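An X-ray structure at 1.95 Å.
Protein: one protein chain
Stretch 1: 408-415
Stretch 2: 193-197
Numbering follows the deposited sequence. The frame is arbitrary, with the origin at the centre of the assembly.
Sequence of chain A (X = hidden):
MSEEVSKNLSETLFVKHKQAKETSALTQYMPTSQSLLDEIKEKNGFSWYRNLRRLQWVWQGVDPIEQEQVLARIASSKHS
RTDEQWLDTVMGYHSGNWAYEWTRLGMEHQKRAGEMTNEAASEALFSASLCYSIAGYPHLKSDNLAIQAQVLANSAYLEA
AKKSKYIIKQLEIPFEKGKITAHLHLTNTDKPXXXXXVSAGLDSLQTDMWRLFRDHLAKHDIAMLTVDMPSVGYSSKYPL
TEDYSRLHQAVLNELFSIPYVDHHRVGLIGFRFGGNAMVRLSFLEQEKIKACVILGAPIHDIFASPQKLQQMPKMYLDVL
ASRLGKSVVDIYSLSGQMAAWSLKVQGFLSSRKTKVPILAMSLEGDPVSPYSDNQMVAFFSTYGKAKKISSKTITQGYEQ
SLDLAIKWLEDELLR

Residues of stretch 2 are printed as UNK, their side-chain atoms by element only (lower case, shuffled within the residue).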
# COMPACT_ATOMS: atom_id res chain seq x y z
N TRP A 408 2.81 3.14 20.66
CA TRP A 408 1.37 3.06 20.84
C TRP A 408 0.96 1.60 20.98
O TRP A 408 0.19 1.24 21.87
CB TRP A 408 0.67 3.69 19.64
CG TRP A 408 -0.80 3.96 19.80
CD1 TRP A 408 -1.83 3.16 19.39
CD2 TRP A 408 -1.40 5.13 20.38
NE1 TRP A 408 -3.04 3.75 19.69
CE2 TRP A 408 -2.80 4.96 20.29
CE3 TRP A 408 -0.89 6.29 20.97
CZ2 TRP A 408 -3.69 5.92 20.77
CZ3 TRP A 408 -1.78 7.24 21.43
CH2 TRP A 408 -3.16 7.05 21.33
N LEU A 409 1.51 0.75 20.11
CA LEU A 409 1.19 -0.67 20.14
C LEU A 409 1.79 -1.35 21.35
O LEU A 409 1.17 -2.22 21.96
CB LEU A 409 1.64 -1.34 18.85
CG LEU A 409 0.80 -0.85 17.67
CD1 LEU A 409 1.58 -0.96 16.37
CD2 LEU A 409 -0.50 -1.63 17.59
N GLU A 410 3.00 -0.95 21.71
CA GLU A 410 3.64 -1.40 22.93
C GLU A 410 2.75 -1.10 24.13
O GLU A 410 2.50 -1.97 24.96
CB GLU A 410 4.98 -0.69 23.08
CG GLU A 410 5.89 -1.24 24.15
CD GLU A 410 7.33 -0.86 23.89
OE1 GLU A 410 7.58 -0.10 22.93
OE2 GLU A 410 8.22 -1.34 24.63
N ASP A 411 2.25 0.14 24.21
CA ASP A 411 1.44 0.57 25.35
C ASP A 411 0.06 -0.09 25.42
O ASP A 411 -0.41 -0.43 26.50
CB ASP A 411 1.28 2.09 25.39
CG ASP A 411 2.61 2.82 25.56
OD1 ASP A 411 3.62 2.18 25.93
OD2 ASP A 411 2.65 4.05 25.31
N GLU A 412 -0.57 -0.29 24.27
CA GLU A 412 -1.97 -0.71 24.27
C GLU A 412 -2.14 -2.20 24.02
O GLU A 412 -3.11 -2.80 24.49
CB GLU A 412 -2.80 0.12 23.29
CG GLU A 412 -2.78 1.62 23.57
CD GLU A 412 -3.52 1.99 24.86
OE1 GLU A 412 -4.24 1.13 25.39
OE2 GLU A 412 -3.38 3.14 25.32
N LEU A 413 -1.20 -2.80 23.28
CA LEU A 413 -1.26 -4.22 22.93
C LEU A 413 -0.50 -5.12 23.91
O LEU A 413 -1.00 -6.19 24.27
CB LEU A 413 -0.72 -4.44 21.52
CG LEU A 413 -1.58 -5.14 20.47
CD1 LEU A 413 -2.94 -4.48 20.37
CD2 LEU A 413 -0.84 -5.13 19.10
N LEU A 414 0.71 -4.73 24.32
CA LEU A 414 1.48 -5.52 25.28
C LEU A 414 1.13 -5.08 26.70
O LEU A 414 1.99 -4.96 27.56
CB LEU A 414 2.98 -5.37 25.04
CG LEU A 414 3.44 -5.63 23.59
CD1 LEU A 414 4.94 -5.52 23.43
CD2 LEU A 414 2.97 -6.99 23.12
N ARG A 415 -0.17 -4.86 26.91
CA ARG A 415 -0.68 -4.14 28.09
C ARG A 415 -0.71 -4.95 29.39
O ARG A 415 -1.33 -6.02 29.49
CB ARG A 415 -2.08 -3.61 27.75
CG ARG A 415 -2.68 -2.74 28.80
CD ARG A 415 -3.48 -1.61 28.17
NE ARG A 415 -4.56 -2.05 27.29
CZ ARG A 415 -5.65 -2.69 27.69
NH1 ARG A 415 -5.80 -3.03 28.97
NH2 ARG A 415 -6.58 -3.02 26.80
OXT ARG A 415 -0.13 -4.54 30.41
N UNK A 193 0.81 -15.09 20.24
CA UNK A 193 1.39 -13.75 20.23
C UNK A 193 0.36 -12.68 19.87
O UNK A 193 -0.55 -12.93 19.06
n UNK A 193 4.47 -14.15 20.78
n UNK A 193 5.43 -15.84 19.88
c UNK A 193 2.55 -13.67 19.22
c UNK A 193 3.76 -14.45 19.64
c UNK A 193 5.47 -15.01 20.91
c UNK A 193 4.37 -15.51 19.08
N UNK A 194 0.53 -11.48 20.44
CA UNK A 194 -0.28 -10.33 20.03
C UNK A 194 -0.08 -10.10 18.54
O UNK A 194 0.98 -10.47 18.01
c UNK A 194 0.30 -9.17 20.85
c UNK A 194 1.67 -9.61 21.21
c UNK A 194 1.59 -11.10 21.39
N UNK A 195 -1.07 -9.52 17.88
CA UNK A 195 -1.03 -9.43 16.41
C UNK A 195 -1.56 -8.10 15.92
O UNK A 195 -2.49 -7.54 16.51
c UNK A 195 -3.31 -10.55 16.11
c UNK A 195 -1.82 -10.61 15.75
c UNK A 195 -1.61 -10.64 14.23
N UNK A 196 -0.96 -7.57 14.86
CA UNK A 196 -1.53 -6.42 14.21
C UNK A 196 -1.91 -6.76 12.77
O UNK A 196 -1.13 -7.35 12.04
c UNK A 196 0.77 -5.60 13.67
c UNK A 196 -0.42 -4.71 15.65
c UNK A 196 -0.58 -5.22 14.23
N UNK A 197 -3.14 -6.42 12.39
CA UNK A 197 -3.56 -6.56 11.01
C UNK A 197 -3.13 -5.28 10.32
O UNK A 197 -3.33 -4.19 10.86
c UNK A 197 -5.07 -6.73 10.90
c UNK A 197 -5.53 -7.93 11.74
c UNK A 197 -7.02 -8.00 11.96
c UNK A 197 -5.46 -6.92 9.42

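Position 193 opens the strand. Its side chain has six atoms: one carbon leading to a five-membered ring of three carbons and two nitrogens. It touches nothing on stretch 1, and the side chain is out of reach of it. The ring is an imidazole, and the residue is His 193. The residue is buried all the same, and NE2 is hydrogen-bonded elsewhere in the structure.

Position 194 has three side-chain carbons and no other element. The chain closes into a ring on the residue's own backbone nitrogen. CB points toward stretch 1. One ring carbon lies 3.5 Å from CD2 of Leu 414, and CB is 4.5 Å from CG of Leu 413. A ring that takes in the backbone N identifies Pro 194. Its pucker is C-gamma endo, and the carbon near Leu 414 CD2 is Pro 194 CG. With its nitrogen in the ring, this residue has no backbone N-H to donate.

Position 195 also has three carbons, but here the first carries the other two and no ring forms. The CA-to-CB bond points away from stretch 1, and the side chain makes no contact with it. The contact with stretch 1 comes from the backbone: O of position 195 lies 3.9 Å from Leu 413 CD2. This is a carbon against a carbonyl oxygen, not a hydrogen bond. A beta-branched side chain of three carbons is valine, so this is Val 195, with chi1 in the p well.

Position 196 repeats the composition, three carbons forked at the first. The direction is reversed, as expected for neighbours on a strand, and CB points toward stretch 1. One branch carbon lies 3.6 Å from CD2 of Leu 409 and 3.5 Å from CD2 of Leu 413. The residue is Val 196, chi1 in the m well, and the branch that meets both leucines is CG1.

Position 197 has four carbons, forked at the first, with one arm two carbons long. It is buried but does not contact stretch 1. That is Ile 197, with chi1 m and chi2 t.

The contact is small and apolar, burying 207 Å² over both sides. The helix and strand axes cross at 128° and approach to 10.5 Å. No hydrogen bond joins the two stretches. Leu 409 and Leu 413 are one helical turn apart, linked by the backbone hydrogen bond from Leu 413 N to Leu 409 O at 2.8 Å. This spacing puts them on one face of the helix, and both CA-to-CB bonds point toward the strand. Their CD2 atoms converge on Val 196 CG1. On the strand, alternation turns Pro 194 and Val 196 to the helix and Val 195 away. Leu 414 adds the last piece: its CA-to-CB bond points sideways, but the end of the side chain comes nearer and packs on Pro 194. Trp 408, Glu 410, Asp 411, Glu 412 and Arg 415 are out of reach, so Leu 409, Leu 413 and Leu 414 make all of stretch 1's side of the contact.

Stretch 2 193-197: HPVVI
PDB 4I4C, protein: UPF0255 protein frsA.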